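Local structure of CysE, serine acetyltransferase (Brucella abortus, 4HZD) at the interface of chains A and B and the interface of chains A and C. The protein catalyses the transfer of an acetyl group from acetyl-coenzyme A to L-serine, yielding O-acetylserine in the pathway of cysteine biosynthesis. Coordinates in Å, arbitrary orientation; residue numbers count along the deposited sequence, not the author numbering. Chains: chain A/B/C, CysE, serine acetyltransferase.

Contact 1: the interface of chains A and B. Residues chain A 35-36; chain B 31, 38, 42.
The phenol ring of B:Tyr42 lies under the A:Pro35-A:Val36 segment, and the evidence for face-on packing is consistent along the ring's length. At the hydroxyl end, A:Pro35 supplies two ring carbons: CB is 3.6 Å from CE1 of B:Tyr42, and CG is 3.3 Å from the phenol OH of B:Tyr42. In the middle, the backbone N of A:Val36 sits 4.3 Å above the plane of the B:Tyr42 ring, over its centre. At the inner end, CG2 of A:Val36 comes to 3.7 Å from CB of B:Tyr42. The proline and valine carbons and the peptide nitrogen all lie on one side of the ring, so the two-residue segment runs across a single face. CG2 of A:Val36 reaches this place because it is anti to its own backbone N, which puts CG1 in the crowded position (chi1 75°).

Further apolar contact comes from a second helix of chain B. The methyl CG2 of B:Thr31 approaches CB of A:Pro35 at 4.0 Å, and with OG1 held beside the threonine N (chi1 -59°) it is the methyl that points to the proline. CB of A:Pro35 therefore meets both B:Tyr42 and B:Thr31.

Backbone packing adds a lighter touch: CA of B:Gly38 is 3.8 Å from the carbonyl O of A:Pro35, a van der Waals approach without a side chain between the two backbones. Of the 143 Å² hidden in the patch, A:Pro35 and B:Tyr42 contribute 55 and 49 Å², which identifies their pairing as its core.

In the fold, A:Pro35 and A:Val36 belong to the short 3-10 helix 35-37, while the partners come from helices 18-33 and 38-46 of chain B. The contact thus joins N-terminal helical regions, and a twin with the chains exchanged follows from the two-fold symmetry of the interface.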
ATOM      1  N   PRO A  35     -15.699  -4.822 -17.753  1.00 25.83           N
ATOM      2  CA  PRO A  35     -15.150  -5.902 -16.892  1.00 23.40           C
ATOM      3  C   PRO A  35     -13.947  -5.547 -16.046  1.00 23.65           C
ATOM      4  O   PRO A  35     -13.758  -6.165 -15.012  1.00 22.45           O
ATOM      5  CB  PRO A  35     -14.691  -6.980 -17.887  1.00 26.61           C
ATOM      6  CG  PRO A  35     -15.330  -6.663 -19.178  1.00 25.52           C
ATOM      7  CD  PRO A  35     -15.901  -5.271 -19.147  1.00 26.24           C
ATOM      8  N   VAL A  36     -13.109  -4.592 -16.473  1.00 24.40           N
ATOM      9  CA  VAL A  36     -11.998  -4.164 -15.624  1.00 23.41           C
ATOM     10  C   VAL A  36     -12.440  -3.650 -14.229  1.00 24.54           C
ATOM     11  O   VAL A  36     -11.656  -3.675 -13.281  1.00 21.27           O
ATOM     12  CB  VAL A  36     -11.072  -3.152 -16.332  1.00 24.46           C
ATOM     13  CG1 VAL A  36     -11.730  -1.761 -16.397  1.00 22.78           C
ATOM     14  CG2 VAL A  36      -9.716  -3.120 -15.631  1.00 24.77           C
TER
ATOM     15  N   THR B  31     -12.124 -14.313 -17.524  1.00 24.49           N
ATOM     16  CA  THR B  31     -12.831 -13.147 -16.977  1.00 23.99           C
ATOM     17  C   THR B  31     -14.349 -13.341 -16.929  1.00 26.67           C
ATOM     18  O   THR B  31     -14.949 -13.052 -15.908  1.00 24.44           O
ATOM     19  CB  THR B  31     -12.490 -11.858 -17.726  1.00 26.50           C
ATOM     20  OG1 THR B  31     -11.080 -11.635 -17.639  1.00 27.48           O
ATOM     21  CG2 THR B  31     -13.194 -10.632 -17.120  1.00 26.37           C
ATOM     22  N   GLY B  38     -11.445  -9.858 -13.016  1.00 20.98           N
ATOM     23  CA  GLY B  38     -11.403  -8.991 -14.194  1.00 20.23           C
ATOM     24  C   GLY B  38     -10.361  -7.908 -14.080  1.00 21.03           C
ATOM     25  O   GLY B  38      -9.713  -7.575 -15.066  1.00 21.21           O
ATOM     26  N   TYR B  42      -7.567  -8.001 -16.948  1.00 21.65           N
ATOM     27  CA  TYR B  42      -7.482  -6.868 -17.879  1.00 20.99           C
ATOM     28  C   TYR B  42      -6.216  -6.065 -17.692  1.00 21.36           C
ATOM     29  O   TYR B  42      -5.571  -5.656 -18.675  1.00 20.77           O
ATOM     30  CB  TYR B  42      -8.714  -5.952 -17.734  1.00 23.19           C
ATOM     31  CG  TYR B  42      -9.818  -6.356 -18.649  1.00 25.97           C
ATOM     32  CD1 TYR B  42     -10.492  -7.552 -18.448  1.00 26.99           C
ATOM     33  CD2 TYR B  42     -10.170  -5.565 -19.741  1.00 27.72           C
ATOM     34  CE1 TYR B  42     -11.494  -7.973 -19.293  1.00 28.34           C
ATOM     35  CE2 TYR B  42     -11.183  -5.970 -20.609  1.00 28.95           C
ATOM     36  CZ  TYR B  42     -11.851  -7.168 -20.348  1.00 30.18           C
ATOM     37  OH  TYR B  42     -12.831  -7.642 -21.157  1.00 35.47           O
TER

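Contact 2: the interface of chains A and C. Residues chain A 30, 34, 37, 107, 109, 113-114; chain C 137-138.
C:Asp137 pushes its carboxylate between A:Arg107 and A:Tyr114, and this is the tight part of the contact. A:Arg107 grips it end-on in a salt bridge: NH1 donates to OD2 of C:Asp137 at 2.8 Å (159° at H), using the syn lone pair, and NH2 donates to OD1 of C:Asp137 at 3.0 Å from above the carboxylate plane. The guanidinium and carboxylate planes are 50° apart, so the pairing is twisted. OD1 also accepts from the phenol OH of A:Tyr114, at 2.5 Å on its anti lone pair. CG of C:Asp137 lies anti to the carbonyl carbon (chi1 -78°), directing the carboxylate toward these donors. These three bonds should fix the carboxylate's rotation, and the nearby arginine would favour its charged form. The methyl CE of A:Met109 and CB of A:Ala30 pack beside it, while CB of A:Leu113 covers a face of the A:Tyr114 ring.

The other side is looser and partly hydrated. CD2 of A:Leu37 stands 3.9 Å above one face of the C:Phe138 ring, toward the rim, while OD2 of A:Asp34 meets that ring's edge. Water 1 bridges OD2 of A:Asp34 (2.8 Å) and the backbone N of C:Phe138 (3.0 Å), near the start of its helix.

The two chain C residues open helix 136-149; chain A meets them with the end of helix 18-33, the A:Asp34 loop, the 3-10 helix 35-37 and the segment from A:Arg107 through helix 109-113 to A:Tyr114.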
ATOM      1  N   ALA A  30     -23.141  -3.271 -14.837  1.00 27.36           N
ATOM      2  CA  ALA A  30     -21.964  -2.426 -14.941  1.00 26.92           C
ATOM      3  C   ALA A  30     -20.724  -3.251 -15.214  1.00 24.97           C
ATOM      4  O   ALA A  30     -19.860  -2.837 -15.989  1.00 24.09           O
ATOM      5  CB  ALA A  30     -21.777  -1.599 -13.662  1.00 24.36           C
ATOM      6  N   ASP A  34     -18.247  -3.206 -18.427  1.00 27.45           N
ATOM      7  CA  ASP A  34     -16.877  -2.674 -18.211  1.00 26.88           C
ATOM      8  C   ASP A  34     -16.135  -3.638 -17.252  1.00 24.85           C
ATOM      9  O   ASP A  34     -15.989  -3.339 -16.053  1.00 25.91           O
ATOM     10  CB  ASP A  34     -16.971  -1.207 -17.652  1.00 26.61           C
ATOM     11  CG  ASP A  34     -15.725  -0.333 -17.962  1.00 28.52           C
ATOM     12  OD1 ASP A  34     -14.644  -0.907 -18.171  1.00 29.51           O
ATOM     13  OD2 ASP A  34     -15.825   0.937 -17.997  1.00 25.98           O
ATOM     14  N   LEU A  37     -13.686  -3.170 -14.132  1.00 24.11           N
ATOM     15  CA  LEU A  37     -14.288  -2.745 -12.878  1.00 23.38           C
ATOM     16  C   LEU A  37     -14.844  -3.907 -12.038  1.00 23.44           C
ATOM     17  O   LEU A  37     -15.441  -3.691 -10.969  1.00 22.20           O
ATOM     18  CB  LEU A  37     -15.386  -1.708 -13.142  1.00 24.35           C
ATOM     19  CG  LEU A  37     -14.959  -0.455 -13.934  1.00 26.11           C
ATOM     20  CD1 LEU A  37     -16.184   0.434 -14.111  1.00 26.34           C
ATOM     21  CD2 LEU A  37     -13.813   0.297 -13.267  1.00 22.86           C
ATOM     22  N   ARG A 107     -29.325   6.318 -10.267  1.00 34.80           N
ATOM     23  CA  ARG A 107     -29.293   4.970  -9.673  1.00 30.56           C
ATOM     24  C   ARG A 107     -29.117   4.968  -8.148  1.00 27.24           C
ATOM     25  O   ARG A 107     -28.373   5.780  -7.606  1.00 23.76           O
ATOM     26  CB  ARG A 107     -28.217   4.107 -10.377  1.00 30.00           C
ATOM     27  CG  ARG A 107     -28.316   4.099 -11.923  1.00 31.13           C
ATOM     28  CD  ARG A 107     -27.114   3.416 -12.566  1.00 29.69           C
ATOM     29  NE  ARG A 107     -25.866   4.016 -12.079  1.00 29.91           N
ATOM     30  CZ  ARG A 107     -24.663   3.499 -12.261  1.00 30.51           C
ATOM     31  NH1 ARG A 107     -24.524   2.365 -12.950  1.00 29.56           N
ATOM     32  NH2 ARG A 107     -23.593   4.114 -11.749  1.00 26.90           N
ATOM     33  N   MET A 109     -27.444   2.922  -6.721  1.00 22.74           N
ATOM     34  CA  MET A 109     -26.019   2.540  -6.565  1.00 26.14           C
ATOM     35  C   MET A 109     -25.078   3.762  -6.528  1.00 25.57           C
ATOM     36  O   MET A 109     -23.974   3.681  -5.958  1.00 25.02           O
ATOM     37  CB  MET A 109     -25.615   1.617  -7.721  1.00 25.55           C
ATOM     38  CG  MET A 109     -24.234   1.002  -7.556  1.00 27.79           C
ATOM     39  SD  MET A 109     -24.002  -0.321  -8.751  1.00 25.86           S
ATOM     40  CE  MET A 109     -23.462   0.453 -10.250  1.00 24.32           C
ATOM     41  N   LEU A 113     -21.728   3.931  -4.083  1.00 21.60           N
ATOM     42  CA  LEU A 113     -20.330   3.789  -4.547  1.00 22.19           C
ATOM     43  C   LEU A 113     -19.543   5.081  -4.611  1.00 23.00           C
ATOM     44  O   LEU A 113     -18.338   5.055  -4.413  1.00 23.15           O
ATOM     45  CB  LEU A 113     -20.286   3.149  -5.933  1.00 21.23           C
ATOM     46  CG  LEU A 113     -20.831   1.740  -6.021  1.00 21.80           C
ATOM     47  CD1 LEU A 113     -20.833   1.415  -7.513  1.00 22.50           C
ATOM     48  CD2 LEU A 113     -19.961   0.772  -5.223  1.00 20.42           C
ATOM     49  N   TYR A 114     -20.222   6.195  -4.928  1.00 22.09           N
ATOM     50  CA  TYR A 114     -19.528   7.381  -5.468  1.00 21.84           C
ATOM     51  C   TYR A 114     -19.600   8.658  -4.624  1.00 21.22           C
ATOM     52  O   TYR A 114     -18.620   9.419  -4.526  1.00 20.55           O
ATOM     53  CB  TYR A 114     -19.919   7.650  -6.943  1.00 19.89           C
ATOM     54  CG  TYR A 114     -19.735   6.448  -7.842  1.00 22.23           C
ATOM     55  CD1 TYR A 114     -18.489   5.807  -7.945  1.00 22.30           C
ATOM     56  CD2 TYR A 114     -20.823   5.897  -8.556  1.00 20.98           C
ATOM     57  CE1 TYR A 114     -18.328   4.662  -8.724  1.00 22.73           C
ATOM     58  CE2 TYR A 114     -20.663   4.771  -9.356  1.00 22.66           C
ATOM     59  CZ  TYR A 114     -19.405   4.170  -9.458  1.00 21.97           C
ATOM     60  OH  TYR A 114     -19.236   3.035 -10.222  1.00 21.77           O
TER
ATOM     61  N   ASP C 137     -20.059   4.034 -15.162  1.00 25.46           N
ATOM     62  CA  ASP C 137     -19.439   3.733 -13.887  1.00 25.60           C
ATOM     63  C   ASP C 137     -18.012   4.171 -13.828  1.00 23.57           C
ATOM     64  O   ASP C 137     -17.633   4.802 -12.855  1.00 24.32           O
ATOM     65  CB  ASP C 137     -19.623   2.290 -13.460  1.00 27.07           C
ATOM     66  CG  ASP C 137     -20.972   2.086 -12.925  1.00 27.89           C
ATOM     67  OD1 ASP C 137     -21.160   2.325 -11.714  1.00 30.73           O
ATOM     68  OD2 ASP C 137     -21.887   1.813 -13.719  1.00 29.93           O
ATOM     69  N   PHE C 138     -17.234   3.884 -14.880  1.00 23.37           N
ATOM     70  CA  PHE C 138     -15.861   4.354 -14.870  1.00 21.49           C
ATOM     71  C   PHE C 138     -15.875   5.881 -14.702  1.00 20.73           C
ATOM     72  O   PHE C 138     -15.115   6.443 -13.914  1.00 19.47           O
ATOM     73  CB  PHE C 138     -15.108   3.939 -16.134  1.00 23.17           C
ATOM     74  CG  PHE C 138     -13.629   3.663 -15.887  1.00 26.00           C
ATOM     75  CD1 PHE C 138     -12.831   4.579 -15.176  1.00 23.59           C
ATOM     76  CD2 PHE C 138     -13.035   2.504 -16.374  1.00 27.20           C
ATOM     77  CE1 PHE C 138     -11.489   4.333 -14.943  1.00 24.89           C
ATOM     78  CE2 PHE C 138     -11.702   2.240 -16.128  1.00 24.43           C
ATOM     79  CZ  PHE C 138     -10.916   3.169 -15.436  1.00 25.98           C
TER
HETATM   80  O   HOH W   1     -18.178   1.807 -16.765  1.00 19.37           O

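About 14 Å separates the C-alpha centres of contact 1 and contact 2, and the 3-10 helix 35-37 of chain A serves both. Its first two residues face chain B, whereas A:Leu37, and A:Asp34 just before the turn, face chain C, so one short turn touches two neighbours. The A-B interface is two-fold symmetric and the A-C interface is not an exact two-fold. In the six-copy assembly this fits a dimer of trimers, the arrangement familiar in serine acetyltransferases, with contact 2 probably within a trimer and contact 1 between trimers. A shift of this turn could therefore be felt at both interfaces.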